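Local coordinates for protein arginine decarboxylase (Campylobacter jejuni subsp. jejuni, PDB 3NZP) that probably catalyses the pyridoxal-phosphate-dependent decarboxylation of arginine to agmatine, a step in polyamine and spermidine biosynthesis, at residues B[476-481]-B[495-500]; B[337-342]-B[436-441]; B[2-7]-B[462-467]; B[445-450]-B[482-487]. All blocks are in the same frame, centred on the assembly; numbering follows the deposited sequence.

Contact 1 of 4, residues B[476-481]-B[495-500]; sequences ASIWDI and KPLFLH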
# COMPACT_ATOMS: atom_id res chain seq x y z
N ALA B 476 5.61 24.82 6.30
CA ALA B 476 5.30 23.58 6.98
C ALA B 476 5.60 22.27 6.25
O ALA B 476 5.79 22.23 5.04
CB ALA B 476 3.84 23.60 7.40
N SER B 477 5.63 21.19 7.03
CA SER B 477 5.84 19.85 6.50
C SER B 477 5.07 18.95 7.45
O SER B 477 5.63 18.44 8.42
CB SER B 477 7.32 19.50 6.49
OG SER B 477 7.90 19.71 7.75
N ILE B 478 3.78 18.79 7.17
CA ILE B 478 2.90 17.98 8.01
C ILE B 478 3.18 16.48 8.03
O ILE B 478 3.38 15.87 6.98
CB ILE B 478 1.42 18.16 7.58
CG1 ILE B 478 1.22 17.69 6.15
CG2 ILE B 478 1.02 19.62 7.65
CD1 ILE B 478 -0.17 17.97 5.64
N TRP B 479 3.20 15.90 9.22
CA TRP B 479 3.44 14.47 9.35
C TRP B 479 2.40 13.82 10.27
O TRP B 479 1.86 14.47 11.18
CB TRP B 479 4.86 14.19 9.85
CG TRP B 479 5.24 14.86 11.12
CD1 TRP B 479 4.47 15.01 12.24
CD2 TRP B 479 6.54 15.37 11.46
NE1 TRP B 479 5.21 15.56 13.26
CE2 TRP B 479 6.48 15.79 12.81
CE3 TRP B 479 7.74 15.49 10.75
CZ2 TRP B 479 7.59 16.33 13.47
CZ3 TRP B 479 8.85 16.03 11.41
CH2 TRP B 479 8.76 16.45 12.76
N ASP B 480 2.09 12.55 10.02
CA ASP B 480 1.10 11.85 10.82
C ASP B 480 1.68 11.21 12.08
O ASP B 480 2.90 11.18 12.27
CB ASP B 480 0.41 10.77 9.97
CG ASP B 480 1.29 9.55 9.75
OD1 ASP B 480 0.83 8.60 9.08
OD2 ASP B 480 2.44 9.54 10.24
N ILE B 481 0.80 10.70 12.93
CA ILE B 481 1.21 10.08 14.18
C ILE B 481 1.64 8.64 13.95
O ILE B 481 0.87 7.71 14.16
CB ILE B 481 0.07 10.12 15.20
CG1 ILE B 481 -1.21 9.58 14.55
CG2 ILE B 481 -0.12 11.54 15.70
CD1 ILE B 481 -2.36 9.29 15.51
N LYS B 495 6.91 22.08 -3.86
CA LYS B 495 5.71 21.95 -3.05
C LYS B 495 5.81 22.82 -1.79
O LYS B 495 5.83 22.31 -0.67
CB LYS B 495 5.48 20.48 -2.68
CG LYS B 495 5.39 19.54 -3.88
CD LYS B 495 4.91 18.15 -3.49
CE LYS B 495 5.83 17.48 -2.48
NZ LYS B 495 5.36 16.12 -2.12
N PRO B 496 5.89 24.15 -1.97
CA PRO B 496 5.99 25.08 -0.84
C PRO B 496 4.69 25.21 -0.06
O PRO B 496 3.80 25.98 -0.44
CB PRO B 496 6.37 26.39 -1.53
CG PRO B 496 5.61 26.30 -2.82
CD PRO B 496 5.91 24.88 -3.25
N LEU B 497 4.58 24.46 1.03
CA LEU B 497 3.38 24.50 1.86
C LEU B 497 3.53 25.45 3.03
O LEU B 497 4.51 25.38 3.77
CB LEU B 497 3.06 23.10 2.38
CG LEU B 497 1.73 22.94 3.12
CD1 LEU B 497 0.57 23.12 2.14
CD2 LEU B 497 1.67 21.56 3.78
N PHE B 498 2.55 26.33 3.20
CA PHE B 498 2.56 27.30 4.30
C PHE B 498 1.27 27.24 5.10
O PHE B 498 0.18 27.36 4.53
CB PHE B 498 2.75 28.73 3.78
CG PHE B 498 4.13 28.99 3.25
CD1 PHE B 498 4.44 28.69 1.94
CD2 PHE B 498 5.13 29.45 4.10
CE1 PHE B 498 5.74 28.84 1.46
CE2 PHE B 498 6.43 29.61 3.64
CZ PHE B 498 6.74 29.30 2.32
N LEU B 499 1.40 27.06 6.41
CA LEU B 499 0.25 26.99 7.33
C LEU B 499 0.32 28.10 8.36
O LEU B 499 1.41 28.59 8.68
CB LEU B 499 0.22 25.65 8.05
CG LEU B 499 0.01 24.46 7.13
CD1 LEU B 499 0.25 23.19 7.89
CD2 LEU B 499 -1.40 24.52 6.56
N HIS B 500 -0.83 28.49 8.89
CA HIS B 500 -0.87 29.55 9.88
C HIS B 500 -0.26 29.12 11.21
O HIS B 500 -0.38 27.97 11.62
CB HIS B 500 -2.32 30.02 10.09
CG HIS B 500 -3.05 30.29 8.81
ND1 HIS B 500 -3.54 29.27 8.01
CD2 HIS B 500 -3.35 31.44 8.17
CE1 HIS B 500 -4.11 29.80 6.94
NE2 HIS B 500 -4.01 31.11 7.01
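At A476 the two irregular segments are joined by a single backbone hydrogen bond, its N-H pointing to the carbonyl of L497 with A476 N and L497 O 2.8 Å apart. The bond is moderately bent, 147° at the hydrogen, and the donor sits 28° out of the carbonyl plane. Beside this bond a small apolar cluster forms. L499 supplies its centre: the CD1 branch lies 3.6 Å from A476 CB and, at 3.7 Å, against I478 CG2, so that one methyl serves both residues, while CG of the same leucine stays close to A476 CB. I478 and L499 meet at about a right angle. In the isoleucine CG2 stands anti to the carbonyl carbon, and it is this branch that meets L499 CD1. L497 closes the cluster more loosely, its CD2 lying 4.4 Å from I478 CG2. Strand 510-513 lies next to the same side chains, L511 touching both I478 and L499; from strand 462-464, I462 touches I478 and P464 touches L499. Beyond the cluster, the segment reaches the second subunit, where W479 meets F204 of that subunit edge-to-face. With no charged pair between the segments, the link rests on apolar contacts among A476, I478, L497 and L499, plus one backbone bond that satisfies A476 N and L497 O.

Contact 2 of 4, residues B[337-342]-B[436-441]; sequences LELFSQ and VQERYL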
# COMPACT_ATOMS: atom_id res chain seq x y z
N LEU B 337 -2.61 17.86 15.96
CA LEU B 337 -2.36 17.51 17.36
C LEU B 337 -1.27 18.36 17.99
O LEU B 337 -1.53 19.06 18.96
CB LEU B 337 -1.97 16.05 17.46
CG LEU B 337 -3.01 15.11 16.87
CD1 LEU B 337 -2.50 13.67 16.85
CD2 LEU B 337 -4.27 15.24 17.68
N GLU B 338 -0.05 18.30 17.47
CA GLU B 338 1.03 19.11 18.03
C GLU B 338 1.70 19.96 16.97
O GLU B 338 1.50 19.77 15.78
CB GLU B 338 2.08 18.24 18.73
CG GLU B 338 1.74 17.89 20.18
CD GLU B 338 2.86 17.10 20.86
OE1 GLU B 338 3.05 15.91 20.51
OE2 GLU B 338 3.55 17.68 21.72
N LEU B 339 2.52 20.90 17.43
CA LEU B 339 3.24 21.79 16.53
C LEU B 339 4.74 21.78 16.81
O LEU B 339 5.26 22.67 17.48
CB LEU B 339 2.72 23.22 16.69
CG LEU B 339 2.21 23.97 15.45
CD1 LEU B 339 3.21 23.83 14.30
CD2 LEU B 339 0.86 23.41 15.06
N PHE B 340 5.43 20.77 16.30
CA PHE B 340 6.87 20.66 16.50
C PHE B 340 7.62 21.67 15.65
O PHE B 340 7.67 21.54 14.43
CB PHE B 340 7.36 19.27 16.15
CG PHE B 340 6.85 18.21 17.07
CD1 PHE B 340 7.33 16.90 16.96
CD2 PHE B 340 5.92 18.51 18.05
CE1 PHE B 340 6.88 15.92 17.83
CE2 PHE B 340 5.46 17.53 18.92
CZ PHE B 340 5.94 16.23 18.81
N SER B 341 8.20 22.68 16.29
CA SER B 341 8.95 23.70 15.57
C SER B 341 10.44 23.65 15.91
O SER B 341 10.89 22.78 16.65
CB SER B 341 8.43 25.09 15.90
OG SER B 341 9.03 25.56 17.10
N GLN B 342 11.17 24.63 15.38
CA GLN B 342 12.60 24.76 15.58
C GLN B 342 12.89 25.72 16.75
O GLN B 342 13.01 26.94 16.56
CB GLN B 342 13.27 25.27 14.28
CG GLN B 342 12.30 26.08 13.36
CD GLN B 342 12.99 27.07 12.37
OE1 GLN B 342 13.80 26.66 11.49
NE2 GLN B 342 12.66 28.37 12.51
N VAL B 436 12.53 23.48 7.86
CA VAL B 436 11.20 24.06 7.72
C VAL B 436 10.84 24.88 8.96
O VAL B 436 11.42 24.69 10.02
CB VAL B 436 10.12 22.99 7.54
CG1 VAL B 436 10.47 22.07 6.38
CG2 VAL B 436 9.96 22.19 8.83
N GLN B 437 9.87 25.77 8.80
CA GLN B 437 9.41 26.61 9.91
C GLN B 437 8.91 25.73 11.05
O GLN B 437 9.41 25.82 12.17
CB GLN B 437 8.28 27.53 9.44
CG GLN B 437 8.72 28.77 8.65
CD GLN B 437 9.43 29.78 9.53
OE1 GLN B 437 10.40 29.44 10.23
NE2 GLN B 437 8.96 31.02 9.49
N GLU B 438 7.91 24.90 10.75
CA GLU B 438 7.31 24.00 11.73
C GLU B 438 6.76 22.73 11.10
O GLU B 438 6.38 22.71 9.93
CB GLU B 438 6.18 24.72 12.48
CG GLU B 438 6.62 25.95 13.23
CD GLU B 438 5.50 26.59 14.00
OE1 GLU B 438 4.46 26.88 13.38
OE2 GLU B 438 5.66 26.80 15.22
N ARG B 439 6.72 21.66 11.90
CA ARG B 439 6.21 20.37 11.47
C ARG B 439 4.89 20.14 12.18
O ARG B 439 4.87 19.97 13.40
CB ARG B 439 7.19 19.27 11.85
CG ARG B 439 8.43 19.22 10.98
CD ARG B 439 9.71 19.60 11.71
NE ARG B 439 10.72 18.55 11.53
CZ ARG B 439 12.04 18.74 11.56
NH1 ARG B 439 12.54 19.96 11.75
NH2 ARG B 439 12.86 17.71 11.40
N TYR B 440 3.79 20.15 11.43
CA TYR B 440 2.45 19.96 12.00
C TYR B 440 2.08 18.48 12.08
O TYR B 440 2.01 17.79 11.07
CB TYR B 440 1.39 20.69 11.18
CG TYR B 440 1.56 22.19 11.12
CD1 TYR B 440 2.68 22.77 10.51
CD2 TYR B 440 0.59 23.04 11.66
CE1 TYR B 440 2.83 24.15 10.44
CE2 TYR B 440 0.73 24.43 11.59
CZ TYR B 440 1.85 24.97 10.98
OH TYR B 440 1.99 26.34 10.90
N LEU B 441 1.84 18.02 13.30
CA LEU B 441 1.47 16.64 13.56
C LEU B 441 -0.04 16.51 13.42
O LEU B 441 -0.79 17.03 14.24
CB LEU B 441 1.90 16.27 14.97
CG LEU B 441 1.60 14.83 15.40
CD1 LEU B 441 2.54 13.90 14.66
CD2 LEU B 441 1.78 14.70 16.91
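R439 N donates to F340 O at 2.7 Å along a nearly straight path (167°), pairing two antiparallel strands whose short axes run 159° apart; the reverse bond, from F340 N, is weak. Toward the other end of the pair, L337 N reaches L441 O at 2.6 Å; this bond is bent at the hydrogen (136°), although the donor lies almost in line with the carbonyl bond. One residue on, E338 O takes the N-H of L441 at 3.1 Å. Two residues, L337 and E338, thus stand opposite the single L441, a classic beta bulge. Between the bulge and the F340-R439 pair, L339 and Y440 form a non-hydrogen-bonded pair, and their side chains run alongside each other in one direction. L339 CD1 sits over the centre of the tyrosine ring, 3.6 Å from its centroid and close to the ring normal, a CH-pi contact, while L339 CD2 touches the rim atom CD2 of Y440 at 3.4 Å. The same CD1 of L339 meets OE1 of E438 at 3.4 Å, the two side chains crossing at about a right angle. The tyrosine is fixed at its far end too, its OH bonding to H500 O. At the bulge L441 CD2 nestles against L337 CB at 4.0 Å, and W479 of strand 479-480 packs on L441, R439 and F340. Backbone bonds therefore set the register, and a leucine methyl covers one face of the tyrosine ring, whose hydroxyl is satisfied by the carbonyl of H500, in a loop.

Contact 3 of 4, residues B[2-7]-B[462-467]; sequences MDYGID and IMPLDR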
# COMPACT_ATOMS: atom_id res chain seq x y z
N MSE B 2 -3.44 33.84 -0.48
CA MSE B 2 -3.19 32.40 -0.43
C MSE B 2 -4.50 31.62 -0.56
O MSE B 2 -5.38 31.73 0.30
CB MSE B 2 -2.51 32.06 0.89
CG MSE B 2 -2.32 30.57 1.13
SE MSE B 2 -0.77 29.84 0.21
CE MSE B 2 -1.52 29.64 -1.58
N ASP B 3 -4.63 30.85 -1.64
CA ASP B 3 -5.84 30.05 -1.87
C ASP B 3 -5.51 28.57 -1.98
O ASP B 3 -6.38 27.74 -2.23
CB ASP B 3 -6.56 30.53 -3.14
CG ASP B 3 -5.76 30.24 -4.41
OD1 ASP B 3 -4.53 30.50 -4.42
OD2 ASP B 3 -6.36 29.77 -5.40
N TYR B 4 -4.23 28.24 -1.79
CA TYR B 4 -3.77 26.86 -1.86
C TYR B 4 -4.13 26.23 -3.22
O TYR B 4 -4.37 25.03 -3.31
CB TYR B 4 -4.39 26.05 -0.71
CG TYR B 4 -3.89 26.49 0.66
CD1 TYR B 4 -2.64 26.07 1.14
CD2 TYR B 4 -4.65 27.36 1.46
CE1 TYR B 4 -2.15 26.52 2.38
CE2 TYR B 4 -4.16 27.81 2.70
CZ TYR B 4 -2.91 27.39 3.14
OH TYR B 4 -2.41 27.86 4.32
N GLY B 5 -4.15 27.06 -4.26
CA GLY B 5 -4.48 26.59 -5.59
C GLY B 5 -5.88 26.02 -5.71
O GLY B 5 -6.16 25.21 -6.59
N ILE B 6 -6.76 26.45 -4.82
CA ILE B 6 -8.12 25.95 -4.83
C ILE B 6 -8.78 26.12 -6.20
O ILE B 6 -9.81 25.52 -6.48
CB ILE B 6 -8.97 26.67 -3.76
CG1 ILE B 6 -10.34 26.00 -3.64
CG2 ILE B 6 -9.06 28.13 -4.10
CD1 ILE B 6 -11.19 26.51 -2.49
N ASP B 7 -8.16 26.92 -7.05
CA ASP B 7 -8.72 27.15 -8.38
C ASP B 7 -8.23 26.14 -9.40
O ASP B 7 -8.90 25.88 -10.40
CB ASP B 7 -8.40 28.57 -8.84
CG ASP B 7 -9.44 29.59 -8.35
OD1 ASP B 7 -9.19 30.80 -8.52
OD2 ASP B 7 -10.49 29.18 -7.80
N ILE B 462 -3.62 19.96 -0.15
CA ILE B 462 -3.75 20.13 1.30
C ILE B 462 -3.94 21.59 1.68
O ILE B 462 -3.13 22.43 1.30
CB ILE B 462 -2.49 19.59 1.99
CG1 ILE B 462 -2.35 18.10 1.69
CG2 ILE B 462 -2.56 19.86 3.47
CD1 ILE B 462 -1.04 17.50 2.13
N MSE B 463 -5.00 21.90 2.43
CA MSE B 463 -5.25 23.28 2.85
C MSE B 463 -6.07 23.31 4.14
O MSE B 463 -6.91 22.43 4.36
CB MSE B 463 -6.01 24.05 1.79
CG MSE B 463 -7.46 23.64 1.67
SE MSE B 463 -8.42 24.71 0.40
CE MSE B 463 -8.49 26.36 1.40
N PRO B 464 -5.84 24.31 5.00
CA PRO B 464 -6.57 24.42 6.26
C PRO B 464 -8.05 24.62 6.00
O PRO B 464 -8.43 25.12 4.94
CB PRO B 464 -5.95 25.64 6.91
CG PRO B 464 -4.57 25.64 6.36
CD PRO B 464 -4.80 25.34 4.92
N LEU B 465 -8.89 24.25 6.96
CA LEU B 465 -10.32 24.40 6.77
C LEU B 465 -10.84 25.81 7.01
O LEU B 465 -11.93 26.17 6.55
CB LEU B 465 -11.08 23.43 7.67
CG LEU B 465 -11.36 22.07 7.03
CD1 LEU B 465 -10.05 21.40 6.65
CD2 LEU B 465 -12.16 21.21 8.00
N ASP B 466 -10.06 26.60 7.73
CA ASP B 466 -10.45 27.97 8.05
C ASP B 466 -9.21 28.82 8.22
O ASP B 466 -8.08 28.37 7.98
CB ASP B 466 -11.27 27.98 9.34
CG ASP B 466 -10.43 27.65 10.57
OD1 ASP B 466 -10.99 27.61 11.69
OD2 ASP B 466 -9.20 27.43 10.42
N ARG B 467 -9.43 30.06 8.64
CA ARG B 467 -8.35 31.02 8.86
C ARG B 467 -7.68 31.36 7.52
O ARG B 467 -6.51 31.71 7.46
CB ARG B 467 -7.32 30.42 9.83
CG ARG B 467 -6.73 31.42 10.79
CD ARG B 467 -5.70 30.76 11.67
NE ARG B 467 -6.30 29.69 12.46
CZ ARG B 467 -6.71 29.82 13.72
NH1 ARG B 467 -7.25 28.77 14.34
NH2 ARG B 467 -6.57 30.98 14.35
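P464 CD and M463 CA lie over one face of the Y4 ring, the proline carbon offset toward the rim and 3.7 Å from the ring centroid in a CH-pi contact. The opposite face is met from its own segment by CG of M2, a less certain neighbour, since this selenomethionine is poorly ordered. The tyrosine and proline side chains cross at about a right angle, and P464 CD approaches CZ of Y4 to 3.3 Å. At the other end of the ring, CG of Y4 rests on M463 CB at 3.4 Å, while I462 O comes near Y4 CD1 at 3.7 Å. The ring is held at its tip as well, since Y4 OH bonds to F498 O. SE of M463, also a selenomethionine, lies 4.4 Å from I6 CD1. A type I' turn from D3 to I6, closed by I6 N to D3 O at 2.9 Å, presents the tyrosine to the sheet; Y4 and G5 occupy the turn's corners with positive phi. Strand 462-464 is tied into its sheet by backbone hydrogen bonding between M463 and G512, and I16 of strand 14-16 packs on both M463 and I6. The N-terminal segment thus packs on a strand some 455 residues later, in the mixed beta sheet. Enzymes of this decarboxylase family show a two-domain plan, a barrel joined to a beta domain, and the contact belongs to the beta domain.

Contact 4 of 4, residues B[445-450]-B[482-487]; sequences SLFQSM and TCDSDG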
# COMPACT_ATOMS: atom_id res chain seq x y z
N SER B 445 -3.50 8.90 9.50
CA SER B 445 -2.45 8.01 9.03
C SER B 445 -2.21 8.23 7.53
O SER B 445 -3.14 8.16 6.72
CB SER B 445 -2.85 6.55 9.32
OG SER B 445 -1.79 5.65 9.04
N LEU B 446 -0.95 8.50 7.17
CA LEU B 446 -0.55 8.71 5.77
C LEU B 446 -0.41 7.38 5.02
O LEU B 446 0.06 7.34 3.88
CB LEU B 446 0.77 9.48 5.68
CG LEU B 446 0.70 11.02 5.74
CD1 LEU B 446 2.09 11.60 5.86
CD2 LEU B 446 0.01 11.54 4.49
N PHE B 447 -0.81 6.30 5.68
CA PHE B 447 -0.76 4.98 5.09
C PHE B 447 -2.18 4.45 5.02
O PHE B 447 -2.50 3.62 4.17
CB PHE B 447 0.09 4.03 5.93
CG PHE B 447 1.57 4.27 5.78
CD1 PHE B 447 2.14 5.44 6.25
CD2 PHE B 447 2.37 3.33 5.14
CE1 PHE B 447 3.50 5.69 6.08
CE2 PHE B 447 3.73 3.57 4.96
CZ PHE B 447 4.30 4.75 5.43
N GLN B 448 -3.02 4.93 5.91
CA GLN B 448 -4.40 4.49 5.95
C GLN B 448 -5.28 5.21 4.94
O GLN B 448 -5.82 4.58 4.03
CB GLN B 448 -4.99 4.66 7.35
CG GLN B 448 -6.50 4.42 7.44
CD GLN B 448 -6.91 2.97 7.13
OE1 GLN B 448 -8.08 2.71 6.83
NE2 GLN B 448 -5.97 2.05 7.23
N SER B 449 -5.43 6.52 5.09
CA SER B 449 -6.29 7.27 4.19
C SER B 449 -5.62 7.74 2.91
O SER B 449 -6.30 8.09 1.95
CB SER B 449 -6.86 8.49 4.90
OG SER B 449 -7.51 8.10 6.09
N MSE B 450 -4.30 7.74 2.89
CA MSE B 450 -3.57 8.19 1.71
C MSE B 450 -2.40 7.31 1.31
O MSE B 450 -1.24 7.70 1.40
CB MSE B 450 -3.07 9.63 1.92
CG MSE B 450 -4.10 10.69 1.60
SE MSE B 450 -3.79 12.37 2.52
CE MSE B 450 -4.87 12.06 4.08
N THR B 482 2.87 8.45 13.50
CA THR B 482 3.40 7.12 13.25
C THR B 482 4.90 7.09 13.50
O THR B 482 5.60 8.07 13.25
CB THR B 482 3.13 6.68 11.79
OG1 THR B 482 1.72 6.62 11.56
CG2 THR B 482 3.72 5.31 11.52
N CYS B 483 5.39 5.97 14.01
CA CYS B 483 6.82 5.81 14.29
C CYS B 483 7.59 6.00 12.99
O CYS B 483 8.46 6.88 12.88
CB CYS B 483 7.09 4.41 14.84
SG CYS B 483 6.07 3.96 16.23
N ASP B 484 7.25 5.16 12.01
CA ASP B 484 7.86 5.18 10.69
C ASP B 484 8.00 6.59 10.16
O ASP B 484 7.01 7.29 9.93
CB ASP B 484 7.03 4.34 9.71
CG ASP B 484 7.53 4.46 8.27
OD1 ASP B 484 8.73 4.25 8.02
OD2 ASP B 484 6.71 4.77 7.38
N SER B 485 9.24 7.00 9.96
CA SER B 485 9.53 8.33 9.45
C SER B 485 9.07 8.44 8.00
O SER B 485 8.93 9.54 7.48
CB SER B 485 11.03 8.63 9.55
OG SER B 485 11.80 7.72 8.77
N ASP B 486 8.83 7.31 7.35
CA ASP B 486 8.40 7.33 5.96
C ASP B 486 6.93 7.74 5.87
O ASP B 486 6.29 7.63 4.82
CB ASP B 486 8.62 5.95 5.32
CG ASP B 486 9.03 6.05 3.85
OD1 ASP B 486 8.22 6.54 3.03
OD2 ASP B 486 10.16 5.63 3.52
N GLY B 487 6.39 8.24 6.98
CA GLY B 487 5.01 8.66 6.99
C GLY B 487 4.86 10.15 7.24
O GLY B 487 4.29 10.57 8.25
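T482 comes near the other segment only in passing, its OG1 lying 4.4 Å from S445 OG; the same OG1 carries a weak bond to D480 OD2. C483 follows, predicted to be the proton donor; it makes no contact with 445-450, but touches the pyridoxal phosphate. Next, D484 turns a carboxylate oxygen to the phenyl tip of F447, D484 OD2 lying 3.1 Å from F447 CZ, with the ring and carboxylate planes 75° apart. D484 packs on K86 of the second subunit too. Its other oxygen, OD1, accepts the N-H of D486 at 3.1 Å from above the carboxylate plane, an Asx turn that fixes the group in a type I turn from D484 to G487. D486 adds its carbonyl oxygen, 3.6 Å from CZ of F447. G487 then closes the contact: its CA stands at the ring edge, 3.5 Å from F447 CE1, while L446 CD1 meets G487 O at 3.4 Å. The phenyl ring of F447 also stacks with H527 and meets W454 with planes at about 40°. In the fold, 445-450 links strand 438-442 to helix 451-455 and touches strand 330-341 through S449 and M450, whereas 482-487 leaves strand 479-480, which runs parallel to 438-442 in the same sheet. A hydrogen bond from L446 N to D480 OD1 ties 445-450 to that strand.

Contacts 1, 2 and 3 reach the mixed beta sheet beside the barrel; contact 4 lies in the loops that follow strands 438-442 and 479-480. Contacts 1 and 2 are closest, 8 Å between centres, and share the pairing of those strands. Contact 3 meets contact 1 through Y4 OH to F498 O and P464 on L499, 12 Å between centres. Contact 4, 14 Å from contact 1, adjoins contact 2 in sequence and, like contacts 1 and 2, reaches the second subunit. Along the chain contact 3 encloses contact 2, while contact 4 alternates with both contact 1 and contact 3. The sheet thus connects the N-terminal segment, the subunit interface and the loop of the predicted catalytic cysteine.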